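Local coordinates for ancestral D-type dye decolorizing peroxidase (Geotrichum candidum, PDB 7ANV), which probably uses its haem iron and hydrogen peroxide to oxidise bulky dyes and other aromatic substrates, as dye-decolorizing peroxidases do, at residues K39-I42 against P43-T47; S421-N424 against P425-P428. All coordinates share one frame; numbering follows the deposited sequence. Where two conformers were deposited one is given.

Contact 1 of 2, residues K39-I42 against P43-T47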
ATOM      1  N   LYS A  39      28.425   4.574  -4.175  1.00 25.10           N
ATOM      2  CA  LYS A  39      29.155   5.313  -3.112  1.00 25.74           C
ATOM      3  C   LYS A  39      28.776   6.806  -3.156  1.00 24.78           C
ATOM      4  O   LYS A  39      28.648   7.436  -2.094  1.00 24.33           O
ATOM      5  CB  LYS A  39      30.656   5.101  -3.254  1.00 29.42           C
ATOM      6  CG  LYS A  39      31.424   5.395  -1.983  1.00 33.78           C
ATOM      7  CD  LYS A  39      32.927   5.115  -2.014  1.00 37.34           C
ATOM      8  CE  LYS A  39      33.449   4.980  -0.592  1.00 41.05           C
ATOM      9  NZ  LYS A  39      34.933   4.970  -0.500  1.00 45.54           N
ATOM     10  N   GLN A  40      28.588   7.347  -4.359  0.50 23.82           N
ATOM     11  CA  GLN A  40      28.236   8.764  -4.588  0.50 24.41           C
ATOM     12  C   GLN A  40      26.736   8.984  -4.371  0.50 22.70           C
ATOM     13  O   GLN A  40      26.370  10.116  -4.036  0.50 23.14           O
ATOM     14  CB  GLN A  40      28.695   9.184  -5.982  0.50 25.33           C
ATOM     15  CG  GLN A  40      30.154   8.834  -6.238  0.50 27.29           C
ATOM     16  CD  GLN A  40      31.040   9.539  -5.250  0.50 29.98           C
ATOM     17  OE1 GLN A  40      30.832  10.717  -4.958  0.50 32.79           O
ATOM     18  NE2 GLN A  40      32.014   8.822  -4.704  0.50 31.45           N
ATOM     19  N   LEU A  41      25.899   7.954  -4.480  1.00 22.26           N
ATOM     20  CA  LEU A  41      24.450   8.118  -4.189  1.00 21.32           C
ATOM     21  C   LEU A  41      24.221   8.187  -2.675  1.00 21.36           C
ATOM     22  O   LEU A  41      23.277   8.832  -2.248  1.00 22.20           O
ATOM     23  CB  LEU A  41      23.643   6.980  -4.808  1.00 20.69           C
ATOM     24  CG  LEU A  41      22.136   7.083  -4.593  1.00 20.33           C
ATOM     25  CD1 LEU A  41      21.556   8.248  -5.377  1.00 21.56           C
ATOM     26  CD2 LEU A  41      21.422   5.776  -4.956  1.00 19.92           C
ATOM     27  N   ILE A  42      25.000   7.466  -1.890  1.00 22.02           N
ATOM     28  CA  ILE A  42      24.698   7.298  -0.440  1.00 22.90           C
ATOM     29  C   ILE A  42      24.455   8.637   0.258  1.00 23.80           C
ATOM     30  O   ILE A  42      23.506   8.746   1.042  1.00 22.45           O
ATOM     31  CB  ILE A  42      25.730   6.390   0.241  1.00 24.43           C
ATOM     32  CG1 ILE A  42      25.517   4.972  -0.294  1.00 24.53           C
ATOM     33  CG2 ILE A  42      25.560   6.432   1.750  1.00 25.50           C
ATOM     34  CD1 ILE A  42      26.583   3.986   0.071  1.00 25.96           C
ATOM     35  N   PRO A  43      25.264   9.700   0.051  1.00 24.94           N
ATOM     36  CA  PRO A  43      24.986  10.985   0.697  1.00 25.21           C
ATOM     37  C   PRO A  43      23.629  11.603   0.345  1.00 23.96           C
ATOM     38  O   PRO A  43      23.194  12.434   1.067  1.00 24.97           O
ATOM     39  CB  PRO A  43      26.074  11.928   0.150  1.00 26.49           C
ATOM     40  CG  PRO A  43      27.203  10.987  -0.254  1.00 27.37           C
ATOM     41  CD  PRO A  43      26.523   9.718  -0.718  1.00 25.14           C
ATOM     42  N   LEU A  44      22.992  11.191  -0.742  1.00 23.59           N
ATOM     43  CA  LEU A  44      21.681  11.732  -1.205  1.00 22.38           C
ATOM     44  C   LEU A  44      20.550  10.959  -0.538  1.00 21.41           C
ATOM     45  O   LEU A  44      19.401  11.431  -0.628  1.00 20.46           O
ATOM     46  CB  LEU A  44      21.535  11.603  -2.720  1.00 22.64           C
ATOM     47  CG  LEU A  44      22.228  12.671  -3.568  1.00 24.40           C
ATOM     48  CD1 LEU A  44      23.711  12.650  -3.377  1.00 25.65           C
ATOM     49  CD2 LEU A  44      21.892  12.486  -5.028  1.00 24.46           C
ATOM     50  N   ILE A  45      20.832   9.798   0.050  1.00 21.15           N
ATOM     51  CA  ILE A  45      19.746   8.904   0.553  1.00 20.66           C
ATOM     52  C   ILE A  45      19.191   9.553   1.826  1.00 20.11           C
ATOM     53  O   ILE A  45      19.949   9.800   2.761  1.00 21.11           O
ATOM     54  CB  ILE A  45      20.208   7.454   0.795  1.00 21.36           C
ATOM     55  CG1 ILE A  45      20.690   6.777  -0.486  1.00 20.96           C
ATOM     56  CG2 ILE A  45      19.092   6.631   1.459  1.00 21.11           C
ATOM     57  CD1 ILE A  45      19.622   6.611  -1.532  1.00 22.13           C
ATOM     58  N   THR A  46      17.889   9.784   1.848  1.00 18.84           N
ATOM     59  CA  THR A  46      17.167  10.413   2.968  1.00 18.41           C
ATOM     60  C   THR A  46      16.884   9.369   4.040  1.00 18.03           C
ATOM     61  O   THR A  46      16.211   8.365   3.732  1.00 17.62           O
ATOM     62  CB  THR A  46      15.850  11.010   2.489  1.00 17.95           C
ATOM     63  OG1 THR A  46      16.107  11.796   1.314  1.00 17.67           O
ATOM     64  CG2 THR A  46      15.205  11.863   3.543  1.00 18.89           C
ATOM     65  N   THR A  47      17.408   9.603   5.222  1.00 18.44           N
ATOM     66  CA  THR A  47      17.198   8.688   6.371  1.00 18.19           C
ATOM     67  C   THR A  47      15.939   9.104   7.112  1.00 18.17           C
ATOM     68  O   THR A  47      15.463  10.246   6.921  1.00 19.03           O
ATOM     69  CB  THR A  47      18.368   8.723   7.342  1.00 18.83           C
ATOM     70  OG1 THR A  47      18.470  10.044   7.891  1.00 19.17           O
ATOM     71  CG2 THR A  47      19.639   8.319   6.657  1.00 19.10           C
TER
HETATM   72  O   HOH W   1      22.351   8.895   3.469  1.00 27.98           O

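Contact 2 of 2, residues S421-N424 against P425-P428. With SO4 (sulfate ion), chain E.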
ATOM      1  N   SER A 421     -14.089 -15.681  13.165  1.00 21.59           N
ATOM      2  CA  SER A 421     -14.807 -15.176  14.360  1.00 21.27           C
ATOM      3  C   SER A 421     -16.260 -14.838  13.986  1.00 21.24           C
ATOM      4  O   SER A 421     -17.105 -14.668  14.883  1.00 21.38           O
ATOM      5  CB  SER A 421     -14.090 -13.990  14.912  1.00 21.72           C
ATOM      6  OG  SER A 421     -13.847 -13.088  13.862  1.00 20.79           O
ATOM      7  N   LYS A 422     -16.568 -14.752  12.692  1.00 19.97           N
ATOM      8  CA  LYS A 422     -17.964 -14.487  12.232  1.00 19.80           C
ATOM      9  C   LYS A 422     -18.882 -15.639  12.632  1.00 19.56           C
ATOM     10  O   LYS A 422     -18.454 -16.757  12.905  1.00 19.50           O
ATOM     11  CB  LYS A 422     -17.939 -14.307  10.709  1.00 20.21           C
ATOM     12  CG  LYS A 422     -17.851 -15.650   9.986  1.00 20.05           C
ATOM     13  CD  LYS A 422     -17.753 -15.635   8.479  1.00 20.20           C
ATOM     14  CE  LYS A 422     -17.470 -17.009   7.925  1.00 19.99           C
ATOM     15  NZ  LYS A 422     -18.535 -17.990   8.270  1.00 20.22           N
ATOM     16  N   PRO A 423     -20.221 -15.422  12.637  1.00 19.49           N
ATOM     17  CA  PRO A 423     -21.171 -16.498  12.801  1.00 19.87           C
ATOM     18  C   PRO A 423     -21.043 -17.467  11.631  1.00 19.34           C
ATOM     19  O   PRO A 423     -20.894 -17.049  10.486  1.00 19.91           O
ATOM     20  CB  PRO A 423     -22.555 -15.817  12.832  1.00 20.49           C
ATOM     21  CG  PRO A 423     -22.227 -14.387  13.209  1.00 20.18           C
ATOM     22  CD  PRO A 423     -20.899 -14.113  12.551  1.00 20.02           C
ATOM     23  N   ASN A 424     -21.165 -18.751  11.939  1.00 19.90           N
ATOM     24  CA  ASN A 424     -21.012 -19.797  10.888  1.00 19.85           C
ATOM     25  C   ASN A 424     -21.889 -19.538   9.661  1.00 20.82           C
ATOM     26  O   ASN A 424     -21.404 -19.806   8.551  1.00 20.59           O
ATOM     27  CB  ASN A 424     -21.208 -21.206  11.417  1.00 20.53           C
ATOM     28  CG  ASN A 424     -20.090 -21.624  12.339  1.00 20.35           C
ATOM     29  OD1 ASN A 424     -18.990 -21.107  12.247  1.00 20.69           O
ATOM     30  ND2 ASN A 424     -20.379 -22.576  13.200  1.00 22.67           N
ATOM     31  N   PRO A 425     -23.185 -19.140   9.761  1.00 20.67           N
ATOM     32  CA  PRO A 425     -24.002 -18.922   8.555  1.00 21.39           C
ATOM     33  C   PRO A 425     -23.578 -17.765   7.650  1.00 22.02           C
ATOM     34  O   PRO A 425     -24.109 -17.676   6.522  1.00 22.21           O
ATOM     35  CB  PRO A 425     -25.422 -18.651   9.101  1.00 21.61           C
ATOM     36  CG  PRO A 425     -25.399 -19.296  10.464  1.00 22.11           C
ATOM     37  CD  PRO A 425     -23.987 -19.016  10.983  1.00 21.40           C
ATOM     38  N   VAL A 426     -22.664 -16.899   8.113  1.00 20.88           N
ATOM     39  CA  VAL A 426     -22.312 -15.680   7.343  1.00 20.65           C
ATOM     40  C   VAL A 426     -21.229 -16.003   6.316  1.00 20.74           C
ATOM     41  O   VAL A 426     -20.248 -16.649   6.678  1.00 20.34           O
ATOM     42  CB  VAL A 426     -21.940 -14.531   8.288  1.00 20.62           C
ATOM     43  CG1 VAL A 426     -21.343 -13.338   7.539  1.00 20.64           C
ATOM     44  CG2 VAL A 426     -23.172 -14.129   9.087  1.00 21.16           C
ATOM     45  N   THR A 427     -21.402 -15.585   5.063  0.50 20.96           N
ATOM     46  CA  THR A 427     -20.313 -15.572   4.043  0.50 21.12           C
ATOM     47  C   THR A 427     -20.013 -14.135   3.632  0.50 20.93           C
ATOM     48  O   THR A 427     -20.709 -13.585   2.782  0.50 21.33           O
ATOM     49  CB  THR A 427     -20.656 -16.411   2.808  0.50 21.45           C
ATOM     50  OG1 THR A 427     -20.966 -17.709   3.296  0.50 21.56           O
ATOM     51  CG2 THR A 427     -19.525 -16.465   1.804  0.50 20.85           C
ATOM     52  N   PRO A 428     -18.987 -13.502   4.238  1.00 20.64           N
ATOM     53  CA  PRO A 428     -18.640 -12.098   3.980  1.00 20.37           C
ATOM     54  C   PRO A 428     -18.411 -11.735   2.512  1.00 20.30           C
ATOM     55  O   PRO A 428     -18.890 -10.694   2.065  1.00 20.65           O
ATOM     56  CB  PRO A 428     -17.335 -11.939   4.757  1.00 20.03           C
ATOM     57  CG  PRO A 428     -17.504 -12.871   5.920  1.00 20.81           C
ATOM     58  CD  PRO A 428     -18.123 -14.096   5.276  1.00 20.73           C
TER
HETATM   59  S   SO4 E 604     -24.362 -22.501  13.540  1.00 30.33           S
HETATM   60  O1  SO4 E 604     -25.436 -22.924  14.419  1.00 30.77           O
HETATM   61  O2  SO4 E 604     -23.178 -23.270  13.823  1.00 26.82           O
HETATM   62  O3  SO4 E 604     -24.081 -21.095  13.798  1.00 29.13           O
HETATM   63  O4  SO4 E 604     -24.820 -22.715  12.197  1.00 27.20           O

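Contact 1 of 2, residues K39-I42 against P43-T47
Pro-43 follows Ile-42 directly and sets its ring against the last turn of helix 31-41. Its CD takes the place where an amide hydrogen would sit and lies 3.3 Å from Gln-40 O and 3.4 Å from Lys-39 O. A proline nitrogen has no hydrogen to give, so it cannot continue the ladder of main-chain bonds, and Lys-39 O and Gln-40 O face the CD methylene instead. The backbone between the two residues brings Ile-42 CB to 3.6 Å from Pro-43 CD, while the rest of the isoleucine side chain turns to Leu-482 and Lys-483 of helix 479-486.

Through Ile-42, Pro-43 and Leu-44 the chain narrows into a 3-10 turn. Leu-44 N donates to Leu-41 O over 2.8 Å, and Ile-45 N donates to Ile-42 O over 3.0 Å; both are bonds from a residue to the third one before it. A water donates to both Ile-42 O and Ile-45 O, 2.7 Å from each, so Ile-42 O receives two bonds and the water bridges the turn to the start of the extended link. This is the passage from helix 31-41 to helix 48-59 within the ferredoxin-like alpha+beta domain of the DyP family, where helices pack on an antiparallel sheet. Leu-41 sends its branch towards that sheet, its CG anti to the backbone N (chi1 -178°), and its CD2 lies 4.0 Å from Ile-45 CD1, the two side chains crossing at a slant. Both touch Ile-82 of strand 78-84. Leu-41 also reaches Ile-161 of helix 151-164, whereas Ile-45 meets Ile-479 of helix 479-486.

Contact 2 of 2, residues S421-N424 against P425-P428
Lys-422 places CG between its backbone N and carbonyl carbon (chi1 78°), runs extended through the next two torsions and bends at the last (chi4 60°), which carries NZ over to Val-426 O. That bond is 2.7 Å long and nearly in line with the carbonyl, the C=O...N angle being 160°. The same ammonium makes a weak 3.4 Å bond from NZ to Pro-423 O. Pro-423 O is also the acceptor of the type I beta turn from Pro-423 to Val-426, taking Val-426 N at 3.0 Å. On the aliphatic part of the lysine, CD lies 3.6 Å from Pro-428 CD, the two side chains crossing at about a right angle. Pro-423 and Val-426 run side by side, with Pro-423 CD 4.1 Å from Val-426 CG2. At the outer corner Asn-424 ND2 donates to sulfate O2 over 3.0 Å, the ion probably coming from the crystallisation liquor. With an alanine in place of Lys-422, Val-426 O would probably lose its ammonium partner, and the Pro-428 ring the methylenes packed on it. One lysine thus holds Val-426 O firmly and Pro-423 O weakly in a proline-rich surface turn, and its positive charge probably offsets their partial negative charge.

How the contacts relate
Contact 1 and contact 2 lie on opposite sides of the chain's centre, their own centres about 51 Å apart and their nearest atoms about 38 Å apart, so neither touches the other. Residues 39-47 belong to the DyP alpha+beta domain that comes first in the chain and turn it from one helix into the next. Residues 421-428 sit in the long loop between helix 405-413 and strand 445-446. The haem pocket is built from residues between 193 and 466, so contact 1 contributes none of them. Arg-367, Leu-392 and Phe-394, which line the oxygen pocket, lie on strands 366-372 and 391-398 of a four-stranded antiparallel sheet, outside both contacts.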